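Side-chain contact in intracellular sulfur oxidation protein dsrF (Allochromatium vinosum, PDB 2HY5), which has no established function but could take part in the oxidation of intracellular sulfur: residues 53-58 / 64-69. Residues are numbered along the deposited sequence; the frame is centred on the assembly and turned at random.
Sequences RGQDTK and NFSPTY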
loop_
_atom_site.group_PDB
_atom_site.type_symbol
_atom_site.label_atom_id
_atom_site.label_comp_id
_atom_site.label_asym_id
_atom_site.label_seq_id
_atom_site.Cartn_x
_atom_site.Cartn_y
_atom_site.Cartn_z
ATOM N N ARG B 53 -14.309 17.754 -9.853
ATOM C CA ARG B 53 -14.247 19.204 -9.778
ATOM C C ARG B 53 -14.552 19.677 -8.361
ATOM O O ARG B 53 -15.163 18.956 -7.572
ATOM C CB ARG B 53 -15.251 19.818 -10.760
ATOM C CG ARG B 53 -16.697 19.523 -10.417
ATOM C CD ARG B 53 -17.647 19.754 -11.591
ATOM N NE ARG B 53 -17.545 21.091 -12.171
ATOM C CZ ARG B 53 -16.692 21.433 -13.134
ATOM N NH1 ARG B 53 -15.857 20.536 -13.638
ATOM N NH2 ARG B 53 -16.681 22.675 -13.600
ATOM N N GLY B 54 -14.096 20.880 -8.037
ATOM C CA GLY B 54 -14.365 21.450 -6.726
ATOM C C GLY B 54 -13.642 20.892 -5.514
ATOM O O GLY B 54 -14.155 20.967 -4.396
ATOM N N GLN B 55 -12.457 20.333 -5.715
ATOM C CA GLN B 55 -11.694 19.797 -4.599
ATOM C C GLN B 55 -11.222 20.956 -3.719
ATOM O O GLN B 55 -10.752 21.973 -4.227
ATOM C CB GLN B 55 -10.496 18.999 -5.118
ATOM C CG GLN B 55 -10.872 17.674 -5.761
ATOM C CD GLN B 55 -9.683 16.972 -6.391
ATOM O OE1 GLN B 55 -8.532 17.336 -6.145
ATOM N NE2 GLN B 55 -9.955 15.957 -7.203
ATOM N N ASP B 56 -11.375 20.801 -2.405
ATOM C CA ASP B 56 -10.968 21.814 -1.423
ATOM C C ASP B 56 -10.218 21.085 -0.309
ATOM O O ASP B 56 -10.824 20.400 0.515
ATOM C CB ASP B 56 -12.201 22.519 -0.853
ATOM C CG ASP B 56 -11.852 23.547 0.212
ATOM O OD1 ASP B 56 -12.770 24.263 0.665
ATOM O OD2 ASP B 56 -10.667 23.639 0.597
ATOM N N THR B 57 -8.902 21.262 -0.273
ATOM C CA THR B 57 -8.052 20.569 0.696
ATOM C C THR B 57 -7.637 21.306 1.968
ATOM O O THR B 57 -6.806 20.804 2.717
ATOM C CB THR B 57 -6.765 20.103 0.017
ATOM O OG1 THR B 57 -6.023 21.256 -0.411
ATOM C CG2 THR B 57 -7.091 19.235 -1.197
ATOM N N LYS B 58 -8.195 22.481 2.226
ATOM C CA LYS B 58 -7.810 23.213 3.429
ATOM C C LYS B 58 -8.084 22.436 4.721
ATOM O O LYS B 58 -7.378 22.603 5.717
ATOM C CB LYS B 58 -8.519 24.570 3.465
ATOM C CG LYS B 58 -8.083 25.508 2.350
ATOM C CD LYS B 58 -8.717 26.881 2.494
ATOM C CE LYS B 58 -8.230 27.830 1.412
ATOM N NZ LYS B 58 -8.820 29.190 1.556
ATOM N N ASN B 64 -3.718 21.612 -2.646
ATOM C CA ASN B 64 -4.672 21.143 -3.639
ATOM C C ASN B 64 -3.935 21.133 -4.980
ATOM O O ASN B 64 -3.625 22.190 -5.522
ATOM C CB ASN B 64 -5.859 22.115 -3.663
ATOM C CG ASN B 64 -6.960 21.693 -4.612
ATOM O OD1 ASN B 64 -8.068 22.229 -4.555
ATOM N ND2 ASN B 64 -6.668 20.746 -5.493
ATOM N N PHE B 65 -3.637 19.947 -5.508
ATOM C CA PHE B 65 -2.921 19.869 -6.781
ATOM C C PHE B 65 -3.821 19.698 -7.998
ATOM O O PHE B 65 -3.335 19.621 -9.128
ATOM C CB PHE B 65 -1.872 18.744 -6.760
ATOM C CG PHE B 65 -2.448 17.356 -6.650
ATOM C CD1 PHE B 65 -2.720 16.792 -5.406
ATOM C CD2 PHE B 65 -2.698 16.601 -7.794
ATOM C CE1 PHE B 65 -3.230 15.488 -5.306
ATOM C CE2 PHE B 65 -3.206 15.303 -7.704
ATOM C CZ PHE B 65 -3.473 14.746 -6.460
ATOM N N SER B 66 -5.129 19.665 -7.771
ATOM C CA SER B 66 -6.083 19.490 -8.862
ATOM C C SER B 66 -5.915 20.467 -10.030
ATOM O O SER B 66 -6.082 20.083 -11.186
ATOM C CB SER B 66 -7.519 19.573 -8.333
ATOM O OG SER B 66 -7.824 20.867 -7.852
ATOM N N PRO B 67 -5.584 21.743 -9.752
ATOM C CA PRO B 67 -5.420 22.702 -10.854
ATOM C C PRO B 67 -4.442 22.238 -11.936
ATOM O O PRO B 67 -4.592 22.572 -13.113
ATOM C CB PRO B 67 -4.939 23.962 -10.139
ATOM C CG PRO B 67 -5.643 23.872 -8.821
ATOM C CD PRO B 67 -5.444 22.420 -8.451
ATOM N N THR B 68 -3.444 21.461 -11.534
ATOM C CA THR B 68 -2.453 20.972 -12.481
ATOM C C THR B 68 -3.075 20.151 -13.610
ATOM O O THR B 68 -2.636 20.241 -14.758
ATOM C CB THR B 68 -1.385 20.138 -11.767
ATOM O OG1 THR B 68 -0.741 20.949 -10.778
ATOM C CG2 THR B 68 -0.340 19.643 -12.762
ATOM N N TYR B 69 -4.095 19.354 -13.302
ATOM C CA TYR B 69 -4.735 18.561 -14.353
ATOM C C TYR B 69 -5.278 19.462 -15.455
ATOM O O TYR B 69 -5.254 19.100 -16.628
ATOM C CB TYR B 69 -5.902 17.732 -13.812
ATOM C CG TYR B 69 -5.508 16.606 -12.884
ATOM C CD1 TYR B 69 -5.541 16.773 -11.505
ATOM C CD2 TYR B 69 -5.095 15.376 -13.387
ATOM C CE1 TYR B 69 -5.174 15.741 -10.642
ATOM C CE2 TYR B 69 -4.723 14.336 -12.539
ATOM C CZ TYR B 69 -4.765 14.526 -11.166
ATOM O OH TYR B 69 -4.387 13.508 -10.325
HETATM O O HOH W 1 -10.993 19.978 -8.358
#
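The side chains of N64 and T57 cross at about a right angle, N64 CB lying 3.4 Å from T57 OG1 and N64 CA 3.9 Å from T57 CG2. A beta-branched threonine suits this buried place because its methyl CG2 packs against N64 while its hydroxyl OG1 hydrogen-bonds to the carbonyl of M62, in the short link between the two segments; an alanine here would probably leave that carbonyl without its hydroxyl partner and open a gap beside N64. Around T57, D56 OD2 accepts from K58 N, an Asx turn. F65 turns its CB away from the 53-58 segment; a large flat aromatic suits this buried position because its ring packs against those of Y17 and W23. At S66 a small side chain lets the amide of Q55 come close: Q55 OE1 lies 3.3 Å from S66 CB in van der Waals contact. The extended Q55 chain (chi2 174°) carries the amide there, where OE1 is hydrogen-bonded to Y17 OH and NE2 donates to T52 OG1, fixing its rotation. A water accepts from Q55 N at 3.0 Å and reaches S66 OG more weakly. Y69 OH is hydrogen-bonded to Q50. Both segments belong to the long loop joining parallel strands 38-43 and 79-83; A68 of the DsrH chain packs on Q55 and T57, while helix 21-32 receives T68 and Y69.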